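PDB 5IM3: ribonucleoside-diphosphate reductase from Pseudomonas aeruginosa, which probably catalyses the reduction of ribonucleoside diphosphates to the 2'-deoxyribonucleotides needed for DNA synthesis, and is regulated allosterically by bound nucleotides such as dATP. Local coordinates for residues S372-D380 / A399-R410; A449-W457 / M481-F491. All blocks are in the same frame, centred on the assembly; numbering follows the deposited sequence. Where two conformers were deposited one is given.

Overall arrangement
From the N terminus, strand 373-377 comes first, and helix 382-395 carries the chain over to strand 401-405, where interaction 1 closes this beta-alpha-beta unit with a parallel pairing. The chain then passes through helix 427-440 to strand 450-455 and, by way of helix 461-465, to strand 482-487; their parallel pairing, interaction 2, closes the second loop. The two loops follow in series and neither nests in the other nor crosses it. They meet side by side in one sheet of the barrel domain, because strands 401-405 and 450-455 are neighbours, joined by probable backbone hydrogen bonds such as Asn404 O to Tyr453 N. The contact centres lie 11 Å apart.

Interaction 1 of 2, residues S372-D380 / A399-R410; sequences SCYLTTVPD and AGGLGNDWTPVR. With DTP (2'-deoxyadenosine 5'-triphosphate), chain G.
Asp380 and Arg410 meet just past the ends of two parallel strands and hold each other and a dATP molecule together. Arg410 approaches side-on: NE reaches Asp380 OD2 at 2.9 Å on its syn lone pair, and NH2 bonds to the same oxygen from above the carboxylate plane. The two planes stand 51° apart, yet OD2 lies almost in the guanidinium plane. Asp380 OD1 takes the backbone N of Arg410 at 3.0 Å. The O3' hydroxyl of dATP (DTP O3') also donates to Asp380 OD1, at 2.7 Å. A bend at chi3 (63°) folds the arginine so that one guanidinium face lies against C5' of the nucleotide, while NH2 donates to O3G on the gamma-phosphate.

Upstream, strands 373-377 and 401-405 pair in parallel as the two strands of a beta-alpha-beta unit in the barrel domain. Side-chain bonds reinforce the ladder on both faces. Thr376 OG1 donates to Asn404 OD1 at 2.7 Å, from above the amide plane; on the other face Thr377 OG1, anti to its own N, donates to Asp405 OD2, which also bonds to His513. Asp405 OD1 accepts from Thr407 N, forming an Asx turn. Val378 sets CG2 over the centre of the Trp406 indole, a CH-pi contact 3.8 Å from the five-membered ring centroid and 14° off its normal. The nucleotide is also hydrogen-bonded to Lys397 NZ and Val440 O of the second subunit. Asp380 and Arg410 thus fix each other while reading the 3'-hydroxyl and gamma-phosphate, in a site between subunits, consistent with the specificity site of class I reductases.

Interaction 2 of 2, residues A449-W457 / M481-F491; sequences AVCAYLETW and MNTANWIPDLF
Leu454 O accepts from two donors, the backbone N of Trp486 at 3.0 Å and a water at 2.7 Å. It lies in the parallel pairing of strands 450-455 and 482-487, the outer members of a beta-alpha-beta unit in the ribonucleotide reductase barrel, with segment axes 29° apart. The same water accepts from Asn485 ND2 and is hydrogen-bonded to Thr456 OG1, thus bridging the strands where the ladder ends: the last backbone bond, Thr456 N to Trp486 O, is weak at 3.4 Å.

Side chains pack over both faces. On the face of Cys451, Tyr453 and Glu455, the methyl of Ala484 sits over the tyrosine ring, displaced toward its rim, with CB 3.6 Å from the centroid and 24° off the normal; Tyr453 OH is held by Asn585 O. Glu455 runs extended past the indole of Trp486, OE1 in plane at its edge and 3.6 Å from CD1, with the carboxylate and ring planes 72° apart. OE1 is hydrogen-bonded to His513 ND1, while OE2 forms a salt bridge with Lys566 and a weak bond from Trp457 NE1. Across the sheet, the bend of Met481 at chi3 brings CE to 3.7 Å from Ala452 CB.

Pro488, at the N-cap, leads into helix 489-496, whose first turn returns to the strand end. There Thr456 CG2 stands over the centre of the Phe491 ring, 3.8 Å from the centroid.

Interaction 1 of 2, residues S372-D380 / A399-R410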
loop_
_atom_site.group_PDB
_atom_site.type_symbol
_atom_site.label_atom_id
_atom_site.label_comp_id
_atom_site.label_asym_id
_atom_site.label_seq_id
_atom_site.Cartn_x
_atom_site.Cartn_y
_atom_site.Cartn_z
ATOM N N SER A 372 -48.131 -2.190 -3.524
ATOM C CA SER A 372 -47.310 -1.017 -3.246
ATOM C C SER A 372 -46.015 -1.022 -4.053
ATOM O O SER A 372 -45.001 -0.479 -3.605
ATOM C CB SER A 372 -46.997 -0.926 -1.751
ATOM O OG SER A 372 -46.225 -2.036 -1.326
ATOM N N CYS A 373 -46.042 -1.622 -5.249
ATOM C CA CYS A 373 -44.882 -1.774 -6.123
ATOM C C CYS A 373 -45.253 -1.269 -7.510
ATOM O O CYS A 373 -46.247 -1.723 -8.085
ATOM C CB CYS A 373 -44.444 -3.248 -6.182
ATOM S SG CYS A 373 -43.271 -3.749 -7.512
ATOM N N TYR A 374 -44.464 -0.336 -8.049
ATOM C CA TYR A 374 -44.822 0.312 -9.306
ATOM C C TYR A 374 -43.605 0.508 -10.196
ATOM O O TYR A 374 -42.473 0.617 -9.719
ATOM C CB TYR A 374 -45.474 1.684 -9.070
ATOM C CG TYR A 374 -46.556 1.686 -8.020
ATOM C CD1 TYR A 374 -47.873 1.403 -8.349
ATOM C CD2 TYR A 374 -46.257 1.972 -6.698
ATOM C CE1 TYR A 374 -48.861 1.408 -7.385
ATOM C CE2 TYR A 374 -47.230 1.980 -5.734
ATOM C CZ TYR A 374 -48.531 1.696 -6.077
ATOM O OH TYR A 374 -49.491 1.706 -5.099
ATOM N N LEU A 375 -43.866 0.571 -11.504
ATOM C CA LEU A 375 -42.866 0.873 -12.516
ATOM C C LEU A 375 -43.354 2.047 -13.354
ATOM O O LEU A 375 -44.529 2.104 -13.732
ATOM C CB LEU A 375 -42.589 -0.327 -13.439
ATOM C CG LEU A 375 -41.973 -1.594 -12.832
ATOM C CD1 LEU A 375 -43.000 -2.416 -12.057
ATOM C CD2 LEU A 375 -41.337 -2.434 -13.935
ATOM N N THR A 376 -42.450 2.979 -13.646
ATOM C CA THR A 376 -42.771 4.152 -14.445
ATOM C C THR A 376 -41.698 4.361 -15.501
ATOM O O THR A 376 -40.595 3.816 -15.420
ATOM C CB THR A 376 -42.882 5.424 -13.592
ATOM O OG1 THR A 376 -41.575 5.829 -13.163
ATOM C CG2 THR A 376 -43.769 5.195 -12.372
ATOM N N THR A 377 -42.043 5.170 -16.498
ATOM C CA THR A 377 -41.104 5.623 -17.515
ATOM C C THR A 377 -41.234 7.135 -17.623
ATOM O O THR A 377 -42.350 7.663 -17.649
ATOM C CB THR A 377 -41.366 4.942 -18.867
ATOM O OG1 THR A 377 -40.454 5.449 -19.846
ATOM C CG2 THR A 377 -42.799 5.173 -19.338
ATOM N N VAL A 378 -40.103 7.825 -17.659
ATOM C CA VAL A 378 -40.060 9.286 -17.580
ATOM C C VAL A 378 -39.925 9.846 -18.993
ATOM O O VAL A 378 -38.998 9.451 -19.711
ATOM C CB VAL A 378 -38.903 9.772 -16.691
ATOM C CG1 VAL A 378 -39.007 11.271 -16.461
ATOM C CG2 VAL A 378 -38.901 9.037 -15.364
ATOM N N PRO A 379 -40.807 10.744 -19.425
ATOM C CA PRO A 379 -40.683 11.318 -20.768
ATOM C C PRO A 379 -39.652 12.438 -20.828
ATOM O O PRO A 379 -39.330 13.086 -19.831
ATOM C CB PRO A 379 -42.092 11.854 -21.052
ATOM C CG PRO A 379 -42.630 12.183 -19.714
ATOM C CD PRO A 379 -42.055 11.163 -18.765
ATOM N N ASP A 380 -39.141 12.661 -22.041
ATOM C CA ASP A 380 -38.096 13.652 -22.279
ATOM C C ASP A 380 -38.671 15.055 -22.462
ATOM O O ASP A 380 -38.332 15.748 -23.426
ATOM C CB ASP A 380 -37.271 13.259 -23.511
ATOM C CG ASP A 380 -36.068 14.171 -23.735
ATOM O OD1 ASP A 380 -35.448 14.598 -22.741
ATOM O OD2 ASP A 380 -35.748 14.462 -24.909
ATOM N N ALA A 399 -45.639 4.091 1.576
ATOM C CA ALA A 399 -44.552 3.110 1.630
ATOM C C ALA A 399 -44.388 2.326 0.328
ATOM O O ALA A 399 -43.878 1.203 0.337
ATOM C CB ALA A 399 -44.740 2.137 2.799
ATOM N N GLY A 400 -44.794 2.899 -0.801
ATOM C CA GLY A 400 -44.647 2.211 -2.070
ATOM C C GLY A 400 -43.218 2.218 -2.584
ATOM O O GLY A 400 -42.451 3.158 -2.373
ATOM N N GLY A 401 -42.859 1.136 -3.270
ATOM C CA GLY A 401 -41.564 1.017 -3.921
ATOM C C GLY A 401 -41.693 1.277 -5.412
ATOM O O GLY A 401 -42.695 0.916 -6.028
ATOM N N LEU A 402 -40.662 1.897 -5.988
ATOM C CA LEU A 402 -40.735 2.435 -7.339
ATOM C C LEU A 402 -39.515 2.061 -8.169
ATOM O O LEU A 402 -38.375 2.164 -7.704
ATOM C CB LEU A 402 -40.848 3.960 -7.305
ATOM C CG LEU A 402 -42.200 4.527 -6.890
ATOM C CD1 LEU A 402 -42.024 5.885 -6.249
ATOM C CD2 LEU A 402 -43.096 4.624 -8.105
ATOM N N GLY A 403 -39.766 1.650 -9.408
ATOM C CA GLY A 403 -38.753 1.636 -10.451
ATOM C C GLY A 403 -39.038 2.746 -11.452
ATOM O O GLY A 403 -40.181 2.923 -11.881
ATOM N N ASN A 404 -37.991 3.497 -11.797
ATOM C CA ASN A 404 -38.084 4.618 -12.730
ATOM C C ASN A 404 -37.151 4.384 -13.908
ATOM O O ASN A 404 -35.940 4.220 -13.720
ATOM C CB ASN A 404 -37.710 5.944 -12.063
ATOM C CG ASN A 404 -38.777 6.479 -11.147
ATOM O OD1 ASN A 404 -39.900 5.972 -11.093
ATOM N ND2 ASN A 404 -38.428 7.532 -10.418
ATOM N N ASP A 405 -37.706 4.412 -15.119
ATOM C CA ASP A 405 -36.915 4.380 -16.345
ATOM C C ASP A 405 -36.575 5.812 -16.757
ATOM O O ASP A 405 -37.441 6.548 -17.242
ATOM C CB ASP A 405 -37.679 3.662 -17.453
ATOM C CG ASP A 405 -37.131 3.977 -18.832
ATOM O OD1 ASP A 405 -35.896 4.100 -18.968
ATOM O OD2 ASP A 405 -37.937 4.110 -19.779
ATOM N N TRP A 406 -35.315 6.202 -16.581
ATOM C CA TRP A 406 -34.860 7.545 -16.911
ATOM C C TRP A 406 -34.140 7.620 -18.249
ATOM O O TRP A 406 -33.689 8.702 -18.636
ATOM C CB TRP A 406 -33.958 8.071 -15.793
ATOM C CG TRP A 406 -34.769 8.582 -14.659
ATOM C CD1 TRP A 406 -35.277 7.858 -13.617
ATOM C CD2 TRP A 406 -35.218 9.927 -14.467
ATOM N NE1 TRP A 406 -36.004 8.673 -12.784
ATOM C CE2 TRP A 406 -35.982 9.948 -13.283
ATOM C CE3 TRP A 406 -35.045 11.117 -15.178
ATOM C CZ2 TRP A 406 -36.569 11.114 -12.796
ATOM C CZ3 TRP A 406 -35.628 12.271 -14.692
ATOM C CH2 TRP A 406 -36.379 12.262 -13.513
ATOM N N THR A 407 -34.053 6.510 -18.975
ATOM C CA THR A 407 -33.338 6.496 -20.246
ATOM C C THR A 407 -33.834 7.533 -21.248
ATOM O O THR A 407 -32.991 8.111 -21.954
ATOM C CB THR A 407 -33.420 5.087 -20.845
ATOM O OG1 THR A 407 -32.720 4.170 -19.994
ATOM C CG2 THR A 407 -32.819 5.039 -22.247
ATOM N N PRO A 408 -35.136 7.808 -21.384
ATOM C CA PRO A 408 -35.572 8.730 -22.451
ATOM C C PRO A 408 -35.076 10.158 -22.287
ATOM O O PRO A 408 -35.088 10.912 -23.270
ATOM C CB PRO A 408 -37.108 8.664 -22.372
ATOM C CG PRO A 408 -37.411 7.387 -21.660
ATOM C CD PRO A 408 -36.281 7.193 -20.691
ATOM N N VAL A 409 -34.639 10.553 -21.096
ATOM C CA VAL A 409 -34.304 11.947 -20.818
ATOM C C VAL A 409 -32.924 12.261 -21.389
ATOM O O VAL A 409 -31.954 11.544 -21.125
ATOM C CB VAL A 409 -34.368 12.221 -19.306
ATOM C CG1 VAL A 409 -33.927 13.641 -18.983
ATOM C CG2 VAL A 409 -35.781 11.976 -18.792
ATOM N N ARG A 410 -32.834 13.351 -22.153
ATOM C CA ARG A 410 -31.633 13.651 -22.926
ATOM C C ARG A 410 -30.448 13.974 -22.020
ATOM O O ARG A 410 -30.599 14.487 -20.908
ATOM C CB ARG A 410 -31.896 14.808 -23.889
ATOM C CG ARG A 410 -32.267 16.122 -23.228
ATOM C CD ARG A 410 -32.713 17.142 -24.268
ATOM N NE ARG A 410 -33.923 16.709 -24.961
ATOM C CZ ARG A 410 -34.624 17.462 -25.802
ATOM N NH1 ARG A 410 -34.239 18.703 -26.073
ATOM N NH2 ARG A 410 -35.715 16.973 -26.370
HETATM P PG DTP G . -37.977 19.910 -27.711
HETATM O O1G DTP G . -36.636 20.548 -27.573
HETATM O O2G DTP G . -38.396 19.698 -29.167
HETATM O O3G DTP G . -38.052 18.559 -27.001
HETATM P PB DTP G . -39.989 20.528 -25.744
HETATM O O1B DTP G . -40.294 19.088 -25.651
HETATM O O2B DTP G . -41.275 21.354 -25.793
HETATM O O3B DTP G . -39.120 20.800 -27.051
HETATM P PA DTP G . -39.048 20.293 -23.095
HETATM O O1A DTP G . -39.867 19.106 -23.274
HETATM O O2A DTP G . -39.689 21.152 -22.031
HETATM O O3A DTP G . -39.122 21.021 -24.503
HETATM O "O5'" DTP G . -37.591 19.873 -22.662
HETATM C "C5'" DTP G . -36.875 18.802 -23.312
HETATM C "C4'" DTP G . -35.711 18.375 -22.452
HETATM O "O4'" DTP G . -34.949 19.539 -22.065
HETATM C "C3'" DTP G . -36.077 17.641 -21.161
HETATM O "O3'" DTP G . -35.174 16.559 -20.932
HETATM C "C2'" DTP G . -35.921 18.712 -20.090
HETATM C "C1'" DTP G . -34.831 19.607 -20.654
HETATM N N9 DTP G . -34.951 21.003 -20.260
HETATM C C8 DTP G . -35.780 21.934 -20.827
HETATM N N7 DTP G . -35.740 23.110 -20.249
HETATM C C5 DTP G . -34.808 22.945 -19.235
HETATM C C6 DTP G . -34.299 23.826 -18.264
HETATM N N6 DTP G . -34.674 25.103 -18.150
HETATM N N1 DTP G . -33.369 23.347 -17.409
HETATM C C2 DTP G . -32.981 22.074 -17.527
HETATM N N3 DTP G . -33.393 21.149 -18.398
HETATM C C4 DTP G . -34.313 21.653 -19.232
#

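Interaction 2 of 2, residues A449-W457 / M481-F491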
loop_
_atom_site.group_PDB
_atom_site.type_symbol
_atom_site.label_atom_id
_atom_site.label_comp_id
_atom_site.label_asym_id
_atom_site.label_seq_id
_atom_site.Cartn_x
_atom_site.Cartn_y
_atom_site.Cartn_z
ATOM N N ALA A 449 -38.684 3.382 -1.025
ATOM C CA ALA A 449 -37.464 3.540 -1.807
ATOM C C ALA A 449 -37.782 3.618 -3.300
ATOM O O ALA A 449 -38.900 3.319 -3.725
ATOM C CB ALA A 449 -36.503 2.392 -1.520
ATOM N N VAL A 450 -36.788 4.024 -4.090
ATOM C CA VAL A 450 -36.927 4.162 -5.535
ATOM C C VAL A 450 -35.620 3.728 -6.189
ATOM O O VAL A 450 -34.535 3.917 -5.633
ATOM C CB VAL A 450 -37.299 5.615 -5.927
ATOM C CG1 VAL A 450 -36.319 6.596 -5.317
ATOM C CG2 VAL A 450 -37.362 5.783 -7.440
ATOM N N CYS A 451 -35.727 3.123 -7.372
ATOM C CA CYS A 451 -34.565 2.685 -8.140
ATOM C C CYS A 451 -34.640 3.290 -9.533
ATOM O O CYS A 451 -35.622 3.075 -10.250
ATOM C CB CYS A 451 -34.493 1.157 -8.234
ATOM S SG CYS A 451 -33.054 0.541 -9.160
ATOM N N ALA A 452 -33.600 4.025 -9.921
ATOM C CA ALA A 452 -33.523 4.615 -11.250
ATOM C C ALA A 452 -32.756 3.698 -12.197
ATOM O O ALA A 452 -31.710 3.149 -11.839
ATOM C CB ALA A 452 -32.852 5.989 -11.192
ATOM N N TYR A 453 -33.290 3.532 -13.405
ATOM C CA TYR A 453 -32.692 2.695 -14.436
ATOM C C TYR A 453 -32.181 3.558 -15.583
ATOM O O TYR A 453 -32.823 4.540 -15.967
ATOM C CB TYR A 453 -33.705 1.684 -14.977
ATOM C CG TYR A 453 -33.981 0.512 -14.067
ATOM C CD1 TYR A 453 -34.812 0.646 -12.962
ATOM C CD2 TYR A 453 -33.447 -0.739 -14.338
ATOM C CE1 TYR A 453 -35.082 -0.428 -12.137
ATOM C CE2 TYR A 453 -33.711 -1.820 -13.516
ATOM C CZ TYR A 453 -34.529 -1.656 -12.417
ATOM O OH TYR A 453 -34.798 -2.722 -11.595
ATOM N N LEU A 454 -31.030 3.182 -16.138
ATOM C CA LEU A 454 -30.468 3.880 -17.288
ATOM C C LEU A 454 -29.842 2.872 -18.242
ATOM O O LEU A 454 -29.141 1.954 -17.811
ATOM C CB LEU A 454 -29.423 4.913 -16.862
ATOM C CG LEU A 454 -29.136 5.989 -17.906
ATOM C CD1 LEU A 454 -30.310 6.952 -18.011
ATOM C CD2 LEU A 454 -27.851 6.731 -17.575
ATOM N N GLU A 455 -30.098 3.050 -19.535
ATOM C CA GLU A 455 -29.580 2.143 -20.546
ATOM C C GLU A 455 -28.109 2.451 -20.830
ATOM O O GLU A 455 -27.651 3.587 -20.679
ATOM C CB GLU A 455 -30.419 2.247 -21.822
ATOM C CG GLU A 455 -30.342 1.031 -22.732
ATOM C CD GLU A 455 -31.514 0.941 -23.692
ATOM O OE1 GLU A 455 -32.633 1.360 -23.316
ATOM O OE2 GLU A 455 -31.322 0.447 -24.821
ATOM N N THR A 456 -27.369 1.416 -21.251
ATOM C CA THR A 456 -25.908 1.448 -21.193
ATOM C C THR A 456 -25.262 2.331 -22.261
ATOM O O THR A 456 -24.085 2.685 -22.115
ATOM C CB THR A 456 -25.353 0.024 -21.304
ATOM O OG1 THR A 456 -26.105 -0.849 -20.453
ATOM C CG2 THR A 456 -23.896 -0.016 -20.874
ATOM N N TRP A 457 -25.982 2.691 -23.320
ATOM C CA TRP A 457 -25.464 3.629 -24.311
ATOM C C TRP A 457 -25.776 5.082 -23.968
ATOM O O TRP A 457 -25.331 5.983 -24.687
ATOM C CB TRP A 457 -26.020 3.304 -25.704
ATOM C CG TRP A 457 -27.514 3.164 -25.762
ATOM C CD1 TRP A 457 -28.225 1.999 -25.811
ATOM C CD2 TRP A 457 -28.481 4.223 -25.778
ATOM N NE1 TRP A 457 -29.569 2.265 -25.859
ATOM C CE2 TRP A 457 -29.756 3.622 -25.837
ATOM C CE3 TRP A 457 -28.394 5.617 -25.747
ATOM C CZ2 TRP A 457 -30.932 4.367 -25.867
ATOM C CZ3 TRP A 457 -29.567 6.358 -25.777
ATOM C CH2 TRP A 457 -30.817 5.731 -25.838
ATOM N N MET A 481 -31.095 6.997 -3.206
ATOM C CA MET A 481 -31.768 6.474 -4.384
ATOM C C MET A 481 -30.984 5.286 -4.909
ATOM O O MET A 481 -29.750 5.318 -4.950
ATOM C CB MET A 481 -31.880 7.553 -5.476
ATOM C CG MET A 481 -32.695 7.147 -6.692
ATOM S SD MET A 481 -32.536 8.307 -8.066
ATOM C CE MET A 481 -30.914 7.858 -8.677
ATOM N N ASN A 482 -31.696 4.240 -5.302
ATOM C CA ASN A 482 -31.060 3.086 -5.913
ATOM C C ASN A 482 -30.894 3.316 -7.413
ATOM O O ASN A 482 -31.582 4.137 -8.022
ATOM C CB ASN A 482 -31.872 1.809 -5.655
ATOM C CG ASN A 482 -31.873 1.392 -4.186
ATOM O OD1 ASN A 482 -32.930 1.182 -3.591
ATOM N ND2 ASN A 482 -30.691 1.263 -3.602
ATOM N N THR A 483 -29.957 2.579 -7.999
ATOM C CA THR A 483 -29.651 2.673 -9.416
ATOM C C THR A 483 -29.516 1.270 -9.984
ATOM O O THR A 483 -29.128 0.335 -9.276
ATOM C CB THR A 483 -28.346 3.453 -9.665
ATOM O OG1 THR A 483 -27.283 2.828 -8.946
ATOM C CG2 THR A 483 -28.468 4.904 -9.212
ATOM N N ALA A 484 -29.834 1.126 -11.272
ATOM C CA ALA A 484 -29.668 -0.152 -11.950
ATOM C C ALA A 484 -29.329 0.082 -13.413
ATOM O O ALA A 484 -29.840 1.015 -14.033
ATOM C CB ALA A 484 -30.924 -1.020 -11.839
ATOM N N ASN A 485 -28.466 -0.777 -13.955
ATOM C CA ASN A 485 -28.159 -0.767 -15.377
ATOM C C ASN A 485 -29.235 -1.504 -16.166
ATOM O O ASN A 485 -29.666 -2.597 -15.786
ATOM C CB ASN A 485 -26.802 -1.422 -15.640
ATOM C CG ASN A 485 -25.637 -0.588 -15.141
ATOM O OD1 ASN A 485 -24.906 -0.998 -14.235
ATOM N ND2 ASN A 485 -25.443 0.578 -15.745
ATOM N N TRP A 486 -29.654 -0.902 -17.275
ATOM C CA TRP A 486 -30.579 -1.507 -18.236
ATOM C C TRP A 486 -29.740 -1.878 -19.462
ATOM O O TRP A 486 -29.515 -1.058 -20.350
ATOM C CB TRP A 486 -31.710 -0.529 -18.558
ATOM C CG TRP A 486 -32.884 -1.104 -19.294
ATOM C CD1 TRP A 486 -33.364 -0.700 -20.505
ATOM C CD2 TRP A 486 -33.738 -2.169 -18.857
ATOM N NE1 TRP A 486 -34.463 -1.450 -20.853
ATOM C CE2 TRP A 486 -34.713 -2.358 -19.858
ATOM C CE3 TRP A 486 -33.773 -2.979 -17.721
ATOM C CZ2 TRP A 486 -35.713 -3.327 -19.756
ATOM C CZ3 TRP A 486 -34.766 -3.946 -17.622
ATOM C CH2 TRP A 486 -35.718 -4.111 -18.634
ATOM N N ILE A 487 -29.267 -3.120 -19.500
ATOM C CA ILE A 487 -28.152 -3.512 -20.359
ATOM C C ILE A 487 -28.705 -4.208 -21.600
ATOM O O ILE A 487 -29.363 -5.249 -21.466
ATOM C CB ILE A 487 -27.166 -4.428 -19.622
ATOM C CG1 ILE A 487 -26.725 -3.786 -18.304
ATOM C CG2 ILE A 487 -25.951 -4.710 -20.509
ATOM C CD1 ILE A 487 -25.946 -4.724 -17.404
ATOM N N PRO A 488 -28.451 -3.695 -22.804
ATOM C CA PRO A 488 -28.817 -4.444 -24.011
ATOM C C PRO A 488 -27.863 -5.602 -24.258
ATOM O O PRO A 488 -26.688 -5.561 -23.886
ATOM C CB PRO A 488 -28.716 -3.398 -25.131
ATOM C CG PRO A 488 -28.570 -2.069 -24.443
ATOM C CD PRO A 488 -27.941 -2.352 -23.127
ATOM N N ASP A 489 -28.387 -6.644 -24.910
ATOM C CA ASP A 489 -27.558 -7.794 -25.262
ATOM C C ASP A 489 -26.334 -7.368 -26.060
ATOM O O ASP A 489 -25.248 -7.937 -25.897
ATOM C CB ASP A 489 -28.378 -8.809 -26.061
ATOM C CG ASP A 489 -29.218 -9.713 -25.179
ATOM O OD1 ASP A 489 -29.307 -9.451 -23.961
ATOM O OD2 ASP A 489 -29.794 -10.686 -25.707
ATOM N N LEU A 490 -26.489 -6.365 -26.928
ATOM C CA LEU A 490 -25.397 -5.973 -27.810
ATOM C C LEU A 490 -24.183 -5.515 -27.014
ATOM O O LEU A 490 -23.042 -5.778 -27.407
ATOM C CB LEU A 490 -25.862 -4.870 -28.761
ATOM C CG LEU A 490 -24.877 -4.451 -29.851
ATOM C CD1 LEU A 490 -24.586 -5.606 -30.790
ATOM C CD2 LEU A 490 -25.430 -3.269 -30.622
ATOM N N PHE A 491 -24.404 -4.831 -25.889
ATOM C CA PHE A 491 -23.278 -4.402 -25.067
ATOM C C PHE A 491 -22.493 -5.604 -24.559
ATOM O O PHE A 491 -21.261 -5.640 -24.653
ATOM C CB PHE A 491 -23.758 -3.545 -23.898
ATOM C CG PHE A 491 -22.670 -3.216 -22.911
ATOM C CD1 PHE A 491 -21.727 -2.241 -23.196
ATOM C CD2 PHE A 491 -22.581 -3.892 -21.707
ATOM C CE1 PHE A 491 -20.720 -1.943 -22.293
ATOM C CE2 PHE A 491 -21.574 -3.598 -20.801
ATOM C CZ PHE A 491 -20.645 -2.621 -21.095
HETATM O O HOH W 1 -26.731 0.695 -18.147
#